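Local coordinates for protein triosephosphate isomerase (Trichomonas vaginalis, PDB 4O4V) that probably catalyses the interconversion of D-glyceraldehyde 3-phosphate and dihydroxyacetone phosphate in glycolysis and gluconeogenesis, working as a homodimer, at residues F4-N9 with D228-G233; V39-F44 with K59-N64; G127-E132 with E166-I171; D160-Y165 with K204-Y209. All coordinates share one frame; numbering follows the deposited sequence.

Contact 1. Residues F4-N9 with D228-G233; sequences FFVGGN and DGFLVG
Phe4 spreads one face of its ring over Asp228 and Gly229 where strands 5-9 and 229-232, the first and last of the TIM barrel, run parallel and close the cylinder. CG stands anti to the backbone N (chi1 -159°), which brings the ring across the neighbouring chain. Phe4 CB lies 4.0 Å from Asp228 O, and Phe4 CD1 comes closer to that oxygen, at 3.3 Å. Phe4 CE1 meets Gly229 N at 3.6 Å, while CE2 and CZ pass over Gly229 CA, whose CH-pi contact puts it 3.7 Å from the centroid of the Phe4 ring. At the tip, Phe4 CZ touches Phe230 CE2 at 3.8 Å; the edge of Phe4 is directed at the face of Phe230 in an offset edge-to-face pair, planes at 79°. Ala222 and Ser251, both part of the sodium site, also pack on Phe4. Farther along the strands Val6 CG1 rests on Val232 CG2 at 4.0 Å, and helix 240-246 covers this pair. Five backbone hydrogen bonds link the strands in an unbroken parallel ladder, and the one from Val232 N to Gly7 O, 2.8 Å long, is almost perfectly straight, with 178° at the hydrogen.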
loop_
_atom_site.group_PDB
_atom_site.type_symbol
_atom_site.label_atom_id
_atom_site.label_comp_id
_atom_site.label_asym_id
_atom_site.label_seq_id
_atom_site.Cartn_x
_atom_site.Cartn_y
_atom_site.Cartn_z
ATOM N N PHE A 4 11.450 -7.671 26.628
ATOM C CA PHE A 4 10.246 -6.852 26.451
ATOM C C PHE A 4 10.327 -6.145 25.109
ATOM O O PHE A 4 11.401 -5.692 24.705
ATOM C CB PHE A 4 10.144 -5.844 27.596
ATOM C CG PHE A 4 8.750 -5.285 27.839
ATOM C CD1 PHE A 4 7.825 -5.999 28.561
ATOM C CD2 PHE A 4 8.380 -4.013 27.411
ATOM C CE1 PHE A 4 6.597 -5.499 28.884
ATOM C CE2 PHE A 4 7.133 -3.511 27.723
ATOM C CZ PHE A 4 6.245 -4.249 28.460
ATOM N N PHE A 5 9.187 -6.027 24.446
ATOM C CA PHE A 5 9.140 -5.542 23.053
ATOM C C PHE A 5 8.067 -4.490 22.928
ATOM O O PHE A 5 6.910 -4.755 23.251
ATOM C CB PHE A 5 8.840 -6.738 22.144
ATOM C CG PHE A 5 8.863 -6.427 20.670
ATOM C CD1 PHE A 5 7.777 -5.804 20.049
ATOM C CD2 PHE A 5 9.959 -6.769 19.903
ATOM C CE1 PHE A 5 7.799 -5.542 18.686
ATOM C CE2 PHE A 5 9.981 -6.488 18.544
ATOM C CZ PHE A 5 8.889 -5.882 17.947
ATOM N N VAL A 6 8.416 -3.330 22.397
ATOM C CA VAL A 6 7.435 -2.266 22.144
ATOM C C VAL A 6 7.529 -1.818 20.722
ATOM O O VAL A 6 8.574 -1.296 20.275
ATOM C CB VAL A 6 7.599 -1.096 23.147
ATOM C CG1 VAL A 6 6.612 0.035 22.830
ATOM C CG2 VAL A 6 7.434 -1.595 24.603
ATOM N N GLY A 7 6.441 -2.013 19.989
ATOM C CA GLY A 7 6.296 -1.523 18.624
ATOM C C GLY A 7 5.417 -0.312 18.595
ATOM O O GLY A 7 4.316 -0.324 19.161
ATOM N N GLY A 8 5.866 0.758 17.984
ATOM C CA GLY A 8 5.049 1.934 17.742
ATOM C C GLY A 8 4.441 1.887 16.361
ATOM O O GLY A 8 5.178 2.109 15.379
ATOM N N ASN A 9 3.145 1.691 16.236
ATOM C CA ASN A 9 2.478 1.660 14.933
ATOM C C ASN A 9 1.897 3.039 14.648
ATOM O O ASN A 9 0.855 3.402 15.189
ATOM C CB ASN A 9 1.377 0.607 14.956
ATOM C CG ASN A 9 0.651 0.498 13.644
ATOM O OD1 ASN A 9 1.090 1.051 12.621
ATOM N ND2 ASN A 9 -0.430 -0.247 13.635
ATOM N N ASP A 228 4.285 -9.472 27.050
ATOM C CA ASP A 228 5.695 -9.212 26.804
ATOM C C ASP A 228 5.968 -7.864 26.164
ATOM O O ASP A 228 7.111 -7.590 25.740
ATOM C CB ASP A 228 6.279 -10.296 25.886
ATOM C CG ASP A 228 6.140 -11.690 26.429
ATOM O OD1 ASP A 228 6.368 -11.911 27.669
ATOM O OD2 ASP A 228 5.856 -12.591 25.659
ATOM N N GLY A 229 4.956 -7.012 26.086
ATOM C CA GLY A 229 5.090 -5.724 25.459
ATOM C C GLY A 229 3.831 -5.341 24.751
ATOM O O GLY A 229 2.747 -5.870 25.031
ATOM N N PHE A 230 3.978 -4.415 23.802
ATOM C CA PHE A 230 2.857 -3.686 23.237
ATOM C C PHE A 230 3.034 -3.437 21.763
ATOM O O PHE A 230 4.176 -3.205 21.303
ATOM C CB PHE A 230 2.686 -2.320 23.923
ATOM C CG PHE A 230 2.503 -2.435 25.402
ATOM C CD1 PHE A 230 1.377 -3.053 25.903
ATOM C CD2 PHE A 230 3.437 -1.954 26.307
ATOM C CE1 PHE A 230 1.186 -3.195 27.253
ATOM C CE2 PHE A 230 3.242 -2.105 27.648
ATOM C CZ PHE A 230 2.114 -2.704 28.132
ATOM N N LEU A 231 1.933 -3.430 21.025
ATOM C CA LEU A 231 1.869 -2.805 19.704
ATOM C C LEU A 231 0.988 -1.589 19.908
ATOM O O LEU A 231 -0.228 -1.696 20.094
ATOM C CB LEU A 231 1.291 -3.762 18.647
ATOM C CG LEU A 231 1.329 -3.176 17.223
ATOM C CD1 LEU A 231 2.728 -2.858 16.768
ATOM C CD2 LEU A 231 0.646 -4.130 16.238
ATOM N N VAL A 232 1.614 -0.422 19.970
ATOM C CA VAL A 232 0.984 0.826 20.408
ATOM C C VAL A 232 0.375 1.515 19.224
ATOM O O VAL A 232 1.001 1.617 18.160
ATOM C CB VAL A 232 2.043 1.743 21.046
ATOM C CG1 VAL A 232 1.424 3.029 21.578
ATOM C CG2 VAL A 232 2.781 1.039 22.167
ATOM N N GLY A 233 -0.812 2.054 19.403
ATOM C CA GLY A 233 -1.494 2.862 18.404
ATOM C C GLY A 233 -1.166 4.335 18.534
ATOM O O GLY A 233 -0.016 4.760 18.386
#

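Contact 2. Residues V39-F44 with K59-N64; sequences VVAAPF and KVSAEN
A single water is gripped by Ala42 and Glu63: it donates to Ala42 O at 2.7 Å and accepts the N-H of Glu63 N at 2.8 Å. It carries the pairing onward past the point where strands 37-41 and 59-62 diverge, and it also sits over one face of the Phe44 ring, toward the rim. The two strands belong to a beta-alpha-beta crossover of the TIM barrel, with helix 47-53 between them. Three backbone hydrogen bonds join them; in the 2.8 Å bond from Ser61 N to Val40 O the donor stands well above the carbonyl plane, whereas Ala42 N reaches Ser61 O only at 3.3 Å. Beside this ladder, Val39 CG1 is pressed to 3.5 Å from Ser61 CB, a tight fit. The Ser61 hydroxyl turns back along its own chain, OG anti to the backbone N (chi1 -177°), and donates to Ala62 O. Beyond the strands Glu63 runs out extended alongside Pro43, placing Glu63 OE2 3.1 Å from Ala42 C. Its other oxygen, OE1, accepts a hydrogen bond from Gly75 N of the second subunit. Phe44 offers its edge to Asn64 O, which lies near the ring plane, 3.2 Å from Phe44 CE1. The buried oxygens probably gain from the weakly positive groups they face, the carbonyl carbon and the aromatic C-H edge, and the amide from the second subunit would help to stabilise negative charge on the Glu63 carboxylate, which links this corner of the barrel to the dimer interface.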
loop_
_atom_site.group_PDB
_atom_site.type_symbol
_atom_site.label_atom_id
_atom_site.label_comp_id
_atom_site.label_asym_id
_atom_site.label_seq_id
_atom_site.Cartn_x
_atom_site.Cartn_y
_atom_site.Cartn_z
ATOM N N VAL A 39 10.662 -1.033 18.136
ATOM C CA VAL A 39 10.488 -1.012 16.694
ATOM C C VAL A 39 9.464 0.085 16.392
ATOM O O VAL A 39 8.487 0.238 17.139
ATOM C CB VAL A 39 10.040 -2.396 16.239
ATOM C CG1 VAL A 39 9.634 -2.439 14.782
ATOM C CG2 VAL A 39 11.129 -3.428 16.474
ATOM N N VAL A 40 9.662 0.836 15.317
ATOM C CA VAL A 40 8.772 1.920 14.914
ATOM C C VAL A 40 8.306 1.647 13.498
ATOM O O VAL A 40 9.138 1.550 12.583
ATOM C CB VAL A 40 9.468 3.271 14.979
ATOM C CG1 VAL A 40 8.497 4.373 14.558
ATOM C CG2 VAL A 40 10.015 3.531 16.410
ATOM N N ALA A 41 6.987 1.518 13.327
ATOM C CA ALA A 41 6.367 1.234 12.025
ATOM C C ALA A 41 5.716 2.489 11.467
ATOM O O ALA A 41 4.983 3.187 12.188
ATOM C CB ALA A 41 5.339 0.132 12.153
ATOM N N ALA A 42 5.963 2.781 10.191
ATOM C CA ALA A 42 5.503 4.020 9.561
ATOM C C ALA A 42 4.990 3.735 8.161
ATOM O O ALA A 42 5.302 2.691 7.576
ATOM C CB ALA A 42 6.635 5.013 9.518
ATOM N N PRO A 43 4.267 4.690 7.569
ATOM C CA PRO A 43 3.828 4.541 6.169
ATOM C C PRO A 43 4.994 4.331 5.221
ATOM O O PRO A 43 6.085 4.880 5.413
ATOM C CB PRO A 43 3.124 5.875 5.883
ATOM C CG PRO A 43 2.614 6.304 7.222
ATOM C CD PRO A 43 3.661 5.880 8.200
ATOM N N PHE A 44 4.756 3.581 4.152
ATOM C CA PHE A 44 5.825 3.224 3.229
ATOM C C PHE A 44 6.643 4.412 2.775
ATOM O O PHE A 44 7.871 4.333 2.686
ATOM C CB PHE A 44 5.283 2.546 1.966
ATOM C CG PHE A 44 4.644 1.204 2.161
ATOM C CD1 PHE A 44 5.349 0.130 2.678
ATOM C CD2 PHE A 44 3.341 1.002 1.768
ATOM C CE1 PHE A 44 4.730 -1.129 2.799
ATOM C CE2 PHE A 44 2.730 -0.253 1.886
ATOM C CZ PHE A 44 3.433 -1.295 2.403
ATOM N N LYS A 59 14.730 -0.141 15.701
ATOM C CA LYS A 59 14.583 -0.611 14.322
ATOM C C LYS A 59 13.297 -0.116 13.697
ATOM O O LYS A 59 12.296 0.121 14.379
ATOM C CB LYS A 59 14.633 -2.140 14.279
ATOM C CG LYS A 59 15.989 -2.729 14.624
ATOM C CD LYS A 59 17.022 -2.437 13.597
ATOM C CE LYS A 59 18.324 -3.181 13.938
ATOM N NZ LYS A 59 19.400 -2.910 12.959
ATOM N N VAL A 60 13.328 0.030 12.387
ATOM C CA VAL A 60 12.191 0.460 11.585
ATOM C C VAL A 60 11.396 -0.747 11.102
ATOM O O VAL A 60 11.953 -1.814 10.809
ATOM C CB VAL A 60 12.734 1.296 10.408
ATOM C CG1 VAL A 60 11.626 1.747 9.483
ATOM C CG2 VAL A 60 13.452 2.525 10.915
ATOM N N SER A 61 10.086 -0.569 10.963
ATOM C CA SER A 61 9.192 -1.580 10.432
ATOM C C SER A 61 8.247 -1.021 9.393
ATOM O O SER A 61 7.760 0.104 9.499
ATOM C CB SER A 61 8.332 -2.137 11.580
ATOM O OG SER A 61 7.468 -3.180 11.178
ATOM N N ALA A 62 7.971 -1.834 8.376
ATOM C CA ALA A 62 6.815 -1.581 7.532
ATOM C C ALA A 62 5.522 -1.931 8.229
ATOM O O ALA A 62 5.507 -2.627 9.258
ATOM C CB ALA A 62 6.933 -2.378 6.238
ATOM N N GLU A 63 4.408 -1.477 7.681
ATOM C CA GLU A 63 3.077 -1.720 8.231
ATOM C C GLU A 63 2.320 -2.836 7.506
ATOM O O GLU A 63 1.226 -3.228 7.921
ATOM C CB GLU A 63 2.223 -0.451 8.227
ATOM C CG GLU A 63 2.722 0.615 9.225
ATOM C CD GLU A 63 1.864 1.863 9.241
ATOM O OE1 GLU A 63 0.707 1.829 8.799
ATOM O OE2 GLU A 63 2.380 2.927 9.727
ATOM N N ASN A 64 2.910 -3.330 6.426
ATOM C CA ASN A 64 2.343 -4.365 5.563
ATOM C C ASN A 64 3.401 -4.705 4.517
ATOM O O ASN A 64 4.295 -3.891 4.269
ATOM C CB ASN A 64 1.075 -3.855 4.865
ATOM C CG ASN A 64 0.390 -4.903 4.035
ATOM O OD1 ASN A 64 0.299 -6.044 4.437
ATOM N ND2 ASN A 64 -0.089 -4.497 2.856
HETATM O O HOH W 1 4.702 0.651 5.867
#

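Contact 3. Residues G127-E132 with E166-I171; sequences GEHLSE and EPIWAI
Glu128 and Trp169 both hold CG in the crowded position between backbone N and carbonyl carbon (chi1 88° and 59°), and, together with a bend at chi2 of Glu128, this sets carboxylate and indole side by side with their planes 40° apart. OE2 of Glu128 lies 3.1 Å from Trp169 CD1. It comes equally near NE1, but at an angle too poor for a hydrogen bond; NE1 bonds instead to the hydroxyl of Tyr165, which also binds Glu128 OE1. Arg133 salt-bridges OE2. In the backbone, Trp169 N donates to Glu128 O over 3.2 Å, in the carbonyl plane and on a lone pair, though bent at the hydrogen. Segment 166-171 leaves strand 161-165 of the TIM barrel and begins loop 6, the family's flexible lid, so in this conformation these bonds hold its start, probably the N-terminal hinge, against the loop after strand 121-126. On the other flank Ile168 lies along His129, the N-cap of helix 130-134, whose NE2 bonds to Asp99. Ile168 CG2 touches His129 CD2 at 3.5 Å, and Ile168 CD1 sits over the face of the imidazole, 4.3 Å from the centroid. Gly127 CA points a hydrogen at Glu166 O, 3.2 Å away.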
loop_
_atom_site.group_PDB
_atom_site.type_symbol
_atom_site.label_atom_id
_atom_site.label_comp_id
_atom_site.label_asym_id
_atom_site.label_seq_id
_atom_site.Cartn_x
_atom_site.Cartn_y
_atom_site.Cartn_z
ATOM N N GLY A 127 -6.948 -11.380 16.858
ATOM C CA GLY A 127 -7.886 -10.886 17.859
ATOM C C GLY A 127 -9.320 -11.039 17.411
ATOM O O GLY A 127 -9.622 -10.989 16.221
ATOM N N GLU A 128 -10.212 -11.222 18.399
ATOM C CA GLU A 128 -11.626 -11.464 18.131
ATOM C C GLU A 128 -12.488 -10.214 18.227
ATOM O O GLU A 128 -12.159 -9.237 18.892
ATOM C CB GLU A 128 -12.169 -12.552 19.060
ATOM C CG GLU A 128 -12.693 -12.097 20.403
ATOM C CD GLU A 128 -11.669 -11.712 21.442
ATOM O OE1 GLU A 128 -10.441 -11.605 21.125
ATOM O OE2 GLU A 128 -12.076 -11.502 22.606
ATOM N N HIS A 129 -13.624 -10.296 17.554
ATOM C CA HIS A 129 -14.637 -9.246 17.514
ATOM C C HIS A 129 -15.665 -9.446 18.616
ATOM O O HIS A 129 -15.683 -10.447 19.342
ATOM C CB HIS A 129 -15.344 -9.257 16.168
ATOM C CG HIS A 129 -14.428 -8.964 15.026
ATOM N ND1 HIS A 129 -13.546 -9.879 14.503
ATOM C CD2 HIS A 129 -14.250 -7.830 14.314
ATOM C CE1 HIS A 129 -12.847 -9.312 13.530
ATOM N NE2 HIS A 129 -13.267 -8.075 13.385
ATOM N N LEU A 130 -16.546 -8.460 18.739
ATOM C CA LEU A 130 -17.502 -8.433 19.820
ATOM C C LEU A 130 -18.404 -9.648 19.892
ATOM O O LEU A 130 -18.640 -10.148 20.998
ATOM C CB LEU A 130 -18.328 -7.150 19.752
ATOM C CG LEU A 130 -19.328 -6.944 20.891
ATOM C CD1 LEU A 130 -18.631 -6.896 22.177
ATOM C CD2 LEU A 130 -20.117 -5.648 20.640
ATOM N N SER A 131 -18.910 -10.151 18.767
ATOM C CA SER A 131 -19.801 -11.295 18.830
ATOM C C SER A 131 -19.130 -12.488 19.490
ATOM O O SER A 131 -19.718 -13.142 20.326
ATOM C CB SER A 131 -20.288 -11.723 17.427
ATOM O OG SER A 131 -21.124 -10.750 16.862
ATOM N N GLU A 132 -17.902 -12.786 19.087
ATOM C CA GLU A 132 -17.217 -13.947 19.625
ATOM C C GLU A 132 -16.868 -13.743 21.102
ATOM O O GLU A 132 -16.948 -14.673 21.878
ATOM C CB GLU A 132 -15.966 -14.251 18.810
ATOM C CG GLU A 132 -16.295 -14.972 17.497
ATOM C CD GLU A 132 -17.222 -14.178 16.609
ATOM O OE1 GLU A 132 -16.820 -13.070 16.197
ATOM O OE2 GLU A 132 -18.369 -14.646 16.328
ATOM N N GLU A 166 -5.024 -8.119 19.551
ATOM C CA GLU A 166 -5.851 -6.909 19.429
ATOM C C GLU A 166 -7.257 -7.247 19.906
ATOM O O GLU A 166 -7.948 -8.053 19.282
ATOM C CB GLU A 166 -5.937 -6.445 17.973
ATOM C CG GLU A 166 -4.618 -6.064 17.372
ATOM C CD GLU A 166 -4.869 -5.518 15.967
ATOM O OE1 GLU A 166 -5.362 -4.335 15.839
ATOM O OE2 GLU A 166 -4.816 -6.300 15.017
ATOM N N PRO A 167 -7.720 -6.605 20.985
ATOM C CA PRO A 167 -9.088 -6.819 21.430
ATOM C C PRO A 167 -10.045 -6.008 20.544
ATOM O O PRO A 167 -10.490 -4.913 20.924
ATOM C CB PRO A 167 -9.040 -6.318 22.874
ATOM C CG PRO A 167 -8.048 -5.241 22.865
ATOM C CD PRO A 167 -6.965 -5.720 21.894
ATOM N N ILE A 168 -10.375 -6.521 19.388
ATOM C CA ILE A 168 -11.148 -5.771 18.409
ATOM C C ILE A 168 -12.539 -5.470 18.978
ATOM O O ILE A 168 -13.133 -4.409 18.681
ATOM C CB ILE A 168 -11.202 -6.510 17.063
ATOM C CG1 ILE A 168 -9.796 -6.675 16.476
ATOM C CG2 ILE A 168 -12.114 -5.750 16.059
ATOM C CD1 ILE A 168 -9.725 -7.619 15.286
ATOM N N TRP A 169 -13.032 -6.337 19.839
ATOM C CA TRP A 169 -14.275 -6.136 20.562
ATOM C C TRP A 169 -14.298 -4.897 21.427
ATOM O O TRP A 169 -15.393 -4.544 21.906
ATOM C CB TRP A 169 -14.502 -7.368 21.446
ATOM C CG TRP A 169 -13.437 -7.659 22.428
ATOM C CD1 TRP A 169 -12.331 -8.453 22.246
ATOM C CD2 TRP A 169 -13.368 -7.208 23.774
ATOM N NE1 TRP A 169 -11.585 -8.494 23.382
ATOM C CE2 TRP A 169 -12.215 -7.764 24.351
ATOM C CE3 TRP A 169 -14.192 -6.392 24.568
ATOM C CZ2 TRP A 169 -11.868 -7.542 25.664
ATOM C CZ3 TRP A 169 -13.832 -6.177 25.867
ATOM C CH2 TRP A 169 -12.699 -6.750 26.403
ATOM N N ALA A 170 -13.150 -4.288 21.671
ATOM C CA ALA A 170 -13.038 -3.073 22.467
ATOM C C ALA A 170 -12.687 -1.853 21.611
ATOM O O ALA A 170 -12.396 -0.792 22.185
ATOM C CB ALA A 170 -12.060 -3.249 23.603
ATOM N N ILE A 171 -12.774 -1.950 20.298
ATOM C CA ILE A 171 -12.487 -0.818 19.398
ATOM C C ILE A 171 -13.745 -0.302 18.811
ATOM O O ILE A 171 -14.369 -0.909 17.947
ATOM C CB ILE A 171 -11.611 -1.232 18.181
ATOM C CG1 ILE A 171 -10.334 -1.848 18.688
ATOM C CG2 ILE A 171 -11.306 -0.021 17.304
ATOM C CD1 ILE A 171 -9.414 -2.386 17.588
#

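Contact 4. Residues D160-Y165 with K204-Y209; sequences DVVIAY and KVRILY
Val162 and Leu208 meet with their side chains at about a right angle on the interior side of the TIM barrel, where strands 161-165 and 207-209, the sixth and seventh, run parallel. Val162 CG1 presses against the branch point of the leucine, 3.6 Å from Leu208 CG. The leucine gets there with CG anti to its carbonyl carbon (chi1 -43°), leaning back along the strand toward the valine. Ala164 takes its place on the same face, its CB 4.2 Å from Leu208 CB. The other face, carrying Ile163, Tyr165, Ile207 and Tyr209, looks outward to helices 138-149 and 179-197. There Ile163 and Val205 cross obliquely, with Ile163 CD1 at 4.1 Å from Val205 CG1. Tyr165 and Tyr209 stand side by side on neighbouring strands at the C-terminal end: Tyr209 CD1 lies near the plane of the Tyr165 ring, off its edge, 4.3 Å from Tyr165 CD2. Three backbone hydrogen bonds join the strands, the last of them, Tyr165 N to Leu208 O, nearly straight at 175°. Near the N-terminal end Arg206 bends at chi2 and chi3, passing NH2 by Val162 CG2, while NH1 binds Thr3 O and forms a salt bridge with Glu37. The bend also brings NE to a water that lies at the edge of the guanidinium, in its plane. This water donates to Val161 O at 2.7 Å and accepts from both Arg206 N, at 3.0 Å, and Arg206 NE, at 2.9 Å.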
loop_
_atom_site.group_PDB
_atom_site.type_symbol
_atom_site.label_atom_id
_atom_site.label_comp_id
_atom_site.label_asym_id
_atom_site.label_seq_id
_atom_site.Cartn_x
_atom_site.Cartn_y
_atom_site.Cartn_z
ATOM N N ASP A 160 12.084 -15.058 14.825
ATOM C CA ASP A 160 11.760 -13.865 14.044
ATOM C C ASP A 160 10.268 -13.557 14.009
ATOM O O ASP A 160 9.836 -12.750 13.192
ATOM C CB ASP A 160 12.330 -14.065 12.648
ATOM C CG ASP A 160 13.844 -13.995 12.618
ATOM O OD1 ASP A 160 14.491 -13.609 13.611
ATOM O OD2 ASP A 160 14.390 -14.333 11.559
ATOM N N VAL A 161 9.505 -14.153 14.918
ATOM C CA VAL A 161 8.078 -13.956 15.032
ATOM C C VAL A 161 7.719 -13.333 16.367
ATOM O O VAL A 161 8.138 -13.829 17.413
ATOM C CB VAL A 161 7.320 -15.294 14.884
ATOM C CG1 VAL A 161 5.819 -15.152 15.095
ATOM C CG2 VAL A 161 7.597 -15.911 13.532
ATOM N N VAL A 162 6.921 -12.273 16.325
ATOM C CA VAL A 162 6.262 -11.685 17.483
ATOM C C VAL A 162 4.767 -11.708 17.186
ATOM O O VAL A 162 4.386 -11.483 16.027
ATOM C CB VAL A 162 6.770 -10.237 17.694
ATOM C CG1 VAL A 162 5.984 -9.492 18.748
ATOM C CG2 VAL A 162 8.264 -10.241 18.027
ATOM N N ILE A 163 3.928 -11.987 18.173
ATOM C CA ILE A 163 2.474 -12.016 17.970
ATOM C C ILE A 163 1.842 -10.892 18.760
ATOM O O ILE A 163 2.211 -10.688 19.912
ATOM C CB ILE A 163 1.906 -13.381 18.439
ATOM C CG1 ILE A 163 2.516 -14.527 17.625
ATOM C CG2 ILE A 163 0.389 -13.378 18.351
ATOM C CD1 ILE A 163 2.217 -15.897 18.160
ATOM N N ALA A 164 0.910 -10.160 18.169
ATOM C CA ALA A 164 0.168 -9.111 18.864
ATOM C C ALA A 164 -1.303 -9.475 18.957
ATOM O O ALA A 164 -1.936 -9.815 17.939
ATOM C CB ALA A 164 0.340 -7.777 18.177
ATOM N N TYR A 165 -1.866 -9.393 20.147
ATOM C CA TYR A 165 -3.290 -9.588 20.372
ATOM C C TYR A 165 -4.027 -8.250 20.410
ATOM O O TYR A 165 -3.726 -7.378 21.249
ATOM C CB TYR A 165 -3.517 -10.283 21.723
ATOM C CG TYR A 165 -4.989 -10.337 22.078
ATOM C CD1 TYR A 165 -5.871 -11.105 21.342
ATOM C CD2 TYR A 165 -5.532 -9.541 23.067
ATOM C CE1 TYR A 165 -7.242 -11.089 21.607
ATOM C CE2 TYR A 165 -6.886 -9.530 23.340
ATOM C CZ TYR A 165 -7.744 -10.296 22.616
ATOM O OH TYR A 165 -9.100 -10.219 22.895
ATOM N N LYS A 204 9.775 -18.654 24.232
ATOM C CA LYS A 204 10.612 -17.604 23.634
ATOM C C LYS A 204 9.836 -16.568 22.841
ATOM O O LYS A 204 10.321 -15.446 22.659
ATOM C CB LYS A 204 11.756 -18.192 22.794
ATOM C CG LYS A 204 11.374 -18.797 21.516
ATOM C CD LYS A 204 12.629 -19.399 20.836
ATOM C CE LYS A 204 12.362 -19.959 19.444
ATOM N NZ LYS A 204 13.610 -20.607 18.904
ATOM N N VAL A 205 8.661 -16.899 22.332
ATOM C CA VAL A 205 7.912 -15.935 21.495
ATOM C C VAL A 205 7.326 -14.815 22.346
ATOM O O VAL A 205 6.606 -15.052 23.326
ATOM C CB VAL A 205 6.809 -16.669 20.688
ATOM C CG1 VAL A 205 5.903 -15.695 19.935
ATOM C CG2 VAL A 205 7.443 -17.605 19.696
ATOM N N ARG A 206 7.616 -13.577 21.945
ATOM C CA ARG A 206 6.980 -12.429 22.570
ATOM C C ARG A 206 5.553 -12.296 22.052
ATOM O O ARG A 206 5.285 -12.306 20.842
ATOM C CB ARG A 206 7.754 -11.136 22.305
ATOM C CG ARG A 206 8.979 -10.909 23.187
ATOM C CD ARG A 206 10.204 -11.688 22.777
ATOM N NE ARG A 206 10.677 -11.371 21.420
ATOM C CZ ARG A 206 11.419 -10.314 21.102
ATOM N NH1 ARG A 206 11.819 -9.444 22.028
ATOM N NH2 ARG A 206 11.829 -10.159 19.848
ATOM N N ILE A 207 4.660 -12.139 23.022
ATOM C CA ILE A 207 3.237 -11.919 22.792
ATOM C C ILE A 207 2.890 -10.545 23.346
ATOM O O ILE A 207 3.101 -10.256 24.527
ATOM C CB ILE A 207 2.368 -13.021 23.406
ATOM C CG1 ILE A 207 2.813 -14.391 22.874
ATOM C CG2 ILE A 207 0.879 -12.762 23.082
ATOM C CD1 ILE A 207 2.171 -15.565 23.589
ATOM N N LEU A 208 2.392 -9.672 22.481
ATOM C CA LEU A 208 2.146 -8.278 22.800
ATOM C C LEU A 208 0.680 -8.010 22.994
ATOM O O LEU A 208 -0.181 -8.637 22.377
ATOM C CB LEU A 208 2.593 -7.348 21.663
ATOM C CG LEU A 208 3.932 -7.653 21.005
ATOM C CD1 LEU A 208 4.182 -6.633 19.901
ATOM C CD2 LEU A 208 5.058 -7.668 22.035
ATOM N N TYR A 209 0.367 -7.042 23.835
ATOM C CA TYR A 209 -0.981 -6.474 23.913
ATOM C C TYR A 209 -1.088 -5.296 22.968
ATOM O O TYR A 209 -0.274 -4.368 22.993
ATOM C CB TYR A 209 -1.292 -6.049 25.341
ATOM C CG TYR A 209 -2.682 -5.470 25.474
ATOM C CD1 TYR A 209 -3.817 -6.242 25.247
ATOM C CD2 TYR A 209 -2.863 -4.136 25.768
ATOM C CE1 TYR A 209 -5.099 -5.714 25.380
ATOM C CE2 TYR A 209 -4.156 -3.579 25.893
ATOM C CZ TYR A 209 -5.262 -4.393 25.692
ATOM O OH TYR A 209 -6.536 -3.895 25.807
HETATM O O HOH W 2 9.486 -13.330 19.666
#

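From the N terminus, strand 5-9 opens contact 1, whose partner arrives only near the end of the chain; the loop it closes encloses the other three contacts. Contact 2 closes first, a short crossover from 39-44 to 59-64; its strand 37-41 lies next to strand 5-9 of contact 1, where Gly8 bonds to Val39 and Ala41. Contacts 3 and 4 come later and cross, their segments alternating: 127-132 and 160-165 open before 166-171 and 204-209 close them. They touch where Pro167 packs on the Tyr209 hydroxyl. Asp228 and Gly229 bond to Ile207 and Tyr209, joining contact 4 to contact 1 and completing the barrel wall, while contact 3 ties the loops after strands 121-126 and 161-165.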